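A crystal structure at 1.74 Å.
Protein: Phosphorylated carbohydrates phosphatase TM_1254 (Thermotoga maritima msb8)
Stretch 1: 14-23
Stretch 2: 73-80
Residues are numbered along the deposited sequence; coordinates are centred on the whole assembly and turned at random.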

# COMPACT_ATOMS: atom_id res chain seq x y z
N ASP A 14 -3.28 6.17 -1.53
CA ASP A 14 -3.70 5.78 -0.18
C ASP A 14 -5.17 5.32 -0.15
O ASP A 14 -6.09 6.14 -0.32
CB ASP A 14 -3.56 6.95 0.80
CG ASP A 14 -2.16 7.53 0.86
OD1 ASP A 14 -1.18 6.83 0.56
OD2 ASP A 14 -2.06 8.71 1.24
N THR A 15 -5.41 4.05 0.09
CA THR A 15 -6.80 3.56 0.14
C THR A 15 -7.40 3.68 1.53
O THR A 15 -8.65 3.80 1.66
CB THR A 15 -6.94 2.10 -0.30
OG1 THR A 15 -6.14 1.25 0.55
CG2 THR A 15 -6.53 1.95 -1.79
N GLU A 16 -6.53 3.62 2.54
CA GLU A 16 -7.00 3.58 3.95
C GLU A 16 -8.01 4.69 4.23
O GLU A 16 -9.04 4.42 4.83
CB GLU A 16 -5.86 3.57 4.96
CG GLU A 16 -6.30 3.29 6.44
CD GLU A 16 -6.67 4.54 7.25
OE1 GLU A 16 -6.37 5.68 6.80
OE2 GLU A 16 -7.25 4.38 8.35
N PRO A 17 -7.73 5.94 3.80
CA PRO A 17 -8.68 7.02 4.10
C PRO A 17 -10.06 6.87 3.44
O PRO A 17 -11.00 7.55 3.84
CB PRO A 17 -8.00 8.26 3.53
CG PRO A 17 -6.57 7.92 3.46
CD PRO A 17 -6.54 6.47 3.10
N LEU A 18 -10.16 6.03 2.42
CA LEU A 18 -11.45 5.83 1.73
C LEU A 18 -12.29 4.71 2.31
O LEU A 18 -13.40 4.47 1.82
CB LEU A 18 -11.25 5.56 0.25
CG LEU A 18 -10.47 6.64 -0.54
CD1 LEU A 18 -10.23 6.18 -1.96
CD2 LEU A 18 -11.22 7.92 -0.52
N TYR A 19 -11.75 3.99 3.29
CA TYR A 19 -12.49 2.88 3.87
C TYR A 19 -13.77 3.34 4.56
O TYR A 19 -14.78 2.65 4.51
CB TYR A 19 -11.62 2.08 4.82
CG TYR A 19 -10.92 0.96 4.09
CD1 TYR A 19 -10.00 1.24 3.08
CD2 TYR A 19 -11.20 -0.36 4.39
CE1 TYR A 19 -9.36 0.22 2.38
CE2 TYR A 19 -10.58 -1.40 3.68
CZ TYR A 19 -9.65 -1.09 2.69
OH TYR A 19 -9.04 -2.11 2.02
N PHE A 20 -13.72 4.50 5.22
CA PHE A 20 -14.90 5.01 5.90
C PHE A 20 -16.05 5.16 4.91
O PHE A 20 -17.13 4.60 5.12
CB PHE A 20 -14.66 6.30 6.68
CG PHE A 20 -15.91 6.86 7.29
CD1 PHE A 20 -16.46 6.27 8.43
CD2 PHE A 20 -16.58 7.92 6.69
CE1 PHE A 20 -17.66 6.76 8.98
CE2 PHE A 20 -17.77 8.41 7.22
CZ PHE A 20 -18.31 7.82 8.36
N GLU A 21 -15.82 5.89 3.81
CA GLU A 21 -16.86 6.07 2.81
C GLU A 21 -17.40 4.75 2.22
O GLU A 21 -18.62 4.58 2.04
CB GLU A 21 -16.42 7.05 1.71
CG GLU A 21 -17.46 7.30 0.65
CD GLU A 21 -18.79 7.80 1.22
OE1 GLU A 21 -18.80 8.37 2.34
OE2 GLU A 21 -19.81 7.65 0.51
N ALA A 22 -16.49 3.80 1.95
CA ALA A 22 -16.90 2.48 1.43
C ALA A 22 -17.84 1.77 2.43
O ALA A 22 -18.91 1.27 2.04
CB ALA A 22 -15.67 1.61 1.16
N TYR A 23 -17.44 1.75 3.70
CA TYR A 23 -18.23 1.05 4.72
C TYR A 23 -19.51 1.83 5.06
O TYR A 23 -20.56 1.23 5.34
CB TYR A 23 -17.42 0.79 5.98
CG TYR A 23 -16.30 -0.23 5.84
CD1 TYR A 23 -16.10 -0.94 4.64
CD2 TYR A 23 -15.49 -0.53 6.92
CE1 TYR A 23 -15.06 -1.89 4.52
CE2 TYR A 23 -14.48 -1.47 6.82
CZ TYR A 23 -14.27 -2.15 5.63
OH TYR A 23 -13.24 -3.05 5.59
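Stretch 2, residues 73-80: EEKKRVFS

Where two helices pack closely, a small residue on one often lets the backbones approach, while longer side chains on the other bend or extend to fill the space around it. The contact between residues 14-23 and 73-80 of this phosphatase is a compact example. Residues 73-80 are helical throughout, part of a longer helix, with Phe79 N bonded to Lys75 O at 2.8 Å as one of its regular turns. They lie across helix 19-23 and the segment leading into it, running in a largely opposed direction: the N-to-C directions make an angle of 133°, and the axes approach to 8.6 Å.

The small residue is Ala22. Ala22 CA lies 5.1 Å from Lys75 CA, Ala22 CB meets Lys75 CG at 3.7 Å, and Ala22 O is 3.6 Å from Glu74 CB. Glu74 starts toward the first stretch, but its m, m conformation leads the carboxylate away, so that its CB makes the contact while Glu74 OE1 takes part in a long salt bridge to Arg77 NE at 4.0 Å within its own helix.

The CA-to-CB bond of Val78 points toward the first stretch. With chi1 at 175° (t), its two methyls diverge along that stretch: Val78 CG2 lies 3.7 Å from Ala22 CA and 4.0 Å from Glu21 CG, while Val78 CG1 lies 3.9 Å from Leu18 CB.

In Lys75 and Phe79 the CA-to-CB bond points sideways to the first stretch, and the end of the side chain comes nearer. In Lys75, chi1 is m and chi2 t, then a p turn at chi3 (80°) precedes a t chi4; this path sets Lys75 NZ 2.8 Å from Tyr19 OH, to which it donates a hydrogen bond. The aliphatic part of the chain meanwhile runs past Ala22. The CA-to-CB bond of Tyr19 is also sideways to the second stretch, its chi1 of -91° lying between wells, and in this conformation the ring reaches both Lys75 and Phe79.

Phe79, with chi1 at -73° (m), sets its ring against Thr15, Leu18 and Tyr19, where Leu18 N bonds to Thr15 O at 2.8 Å. Thr15 adopts chi1 p and places Thr15 CG2 over one face of the Phe79 ring, 4.2 Å from the centroid of that ring, in a CH-pi contact; its OG1 is hydrogen-bonded elsewhere in the structure. At the ring edge, Tyr19 CE1 approaches Phe79 CZ to 3.7 Å, the two ring planes inclined at 50°. Leu18 CB adds a contact of 3.9 Å with Phe79 CE1. In all, 461 Å² is buried, counting both sides, largely apolar in its contacts, with the lysine-tyrosine bond as its polar link.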

# COMPACT_ATOMS: atom_id res chain seq x y z
N GLU A 73 -18.42 -4.47 -3.80
CA GLU A 73 -19.05 -3.53 -4.73
C GLU A 73 -18.84 -2.05 -4.35
O GLU A 73 -18.47 -1.23 -5.20
CB GLU A 73 -20.55 -3.84 -4.86
CG GLU A 73 -21.39 -2.74 -5.52
CD GLU A 73 -22.88 -3.04 -5.55
OE1 GLU A 73 -23.48 -3.31 -4.48
OE2 GLU A 73 -23.47 -3.00 -6.66
N GLU A 74 -19.07 -1.73 -3.08
CA GLU A 74 -18.92 -0.36 -2.60
C GLU A 74 -17.47 0.14 -2.61
O GLU A 74 -17.20 1.30 -2.93
CB GLU A 74 -19.57 -0.17 -1.22
CG GLU A 74 -21.07 -0.51 -1.16
CD GLU A 74 -21.99 0.38 -2.02
OE1 GLU A 74 -21.52 1.25 -2.81
OE2 GLU A 74 -23.23 0.17 -1.90
N LYS A 75 -16.52 -0.74 -2.26
CA LYS A 75 -15.10 -0.39 -2.34
C LYS A 75 -14.68 -0.06 -3.78
O LYS A 75 -13.95 0.90 -4.02
CB LYS A 75 -14.22 -1.49 -1.76
CG LYS A 75 -14.27 -1.57 -0.25
CD LYS A 75 -13.48 -2.76 0.32
CE LYS A 75 -11.97 -2.48 0.36
NZ LYS A 75 -11.26 -3.57 1.10
N LYS A 76 -15.16 -0.84 -4.75
CA LYS A 76 -14.85 -0.61 -6.15
C LYS A 76 -15.31 0.77 -6.59
O LYS A 76 -14.56 1.50 -7.24
CB LYS A 76 -15.49 -1.69 -7.05
CG LYS A 76 -14.72 -3.00 -7.11
CD LYS A 76 -13.36 -2.83 -7.81
CE LYS A 76 -12.89 -4.11 -8.50
NZ LYS A 76 -12.67 -5.24 -7.54
N ARG A 77 -16.54 1.11 -6.23
CA ARG A 77 -17.15 2.37 -6.60
C ARG A 77 -16.42 3.54 -5.97
O ARG A 77 -16.09 4.51 -6.66
CB ARG A 77 -18.61 2.40 -6.15
CG ARG A 77 -19.50 1.44 -6.90
CD ARG A 77 -20.96 1.70 -6.57
NE ARG A 77 -21.80 0.50 -6.68
CZ ARG A 77 -22.33 0.04 -7.82
NH1 ARG A 77 -22.11 0.67 -8.97
NH2 ARG A 77 -23.07 -1.06 -7.79
N VAL A 78 -16.18 3.44 -4.66
CA VAL A 78 -15.50 4.49 -3.93
C VAL A 78 -14.08 4.67 -4.50
O VAL A 78 -13.67 5.81 -4.76
CB VAL A 78 -15.48 4.24 -2.40
CG1 VAL A 78 -14.66 5.29 -1.66
CG2 VAL A 78 -16.92 4.22 -1.84
N PHE A 79 -13.35 3.56 -4.69
CA PHE A 79 -11.94 3.65 -5.13
C PHE A 79 -11.92 4.22 -6.54
O PHE A 79 -11.17 5.16 -6.85
CB PHE A 79 -11.24 2.29 -5.10
CG PHE A 79 -10.93 1.78 -3.71
CD1 PHE A 79 -11.34 2.47 -2.56
CD2 PHE A 79 -10.23 0.60 -3.55
CE1 PHE A 79 -11.06 1.98 -1.29
CE2 PHE A 79 -9.96 0.10 -2.28
CZ PHE A 79 -10.36 0.79 -1.15
N SER A 80 -12.79 3.67 -7.38
CA SER A 80 -12.92 4.17 -8.73
C SER A 80 -13.20 5.67 -8.75
O SER A 80 -12.57 6.42 -9.50
CB SER A 80 -14.00 3.39 -9.49
OG SER A 80 -14.43 4.13 -10.63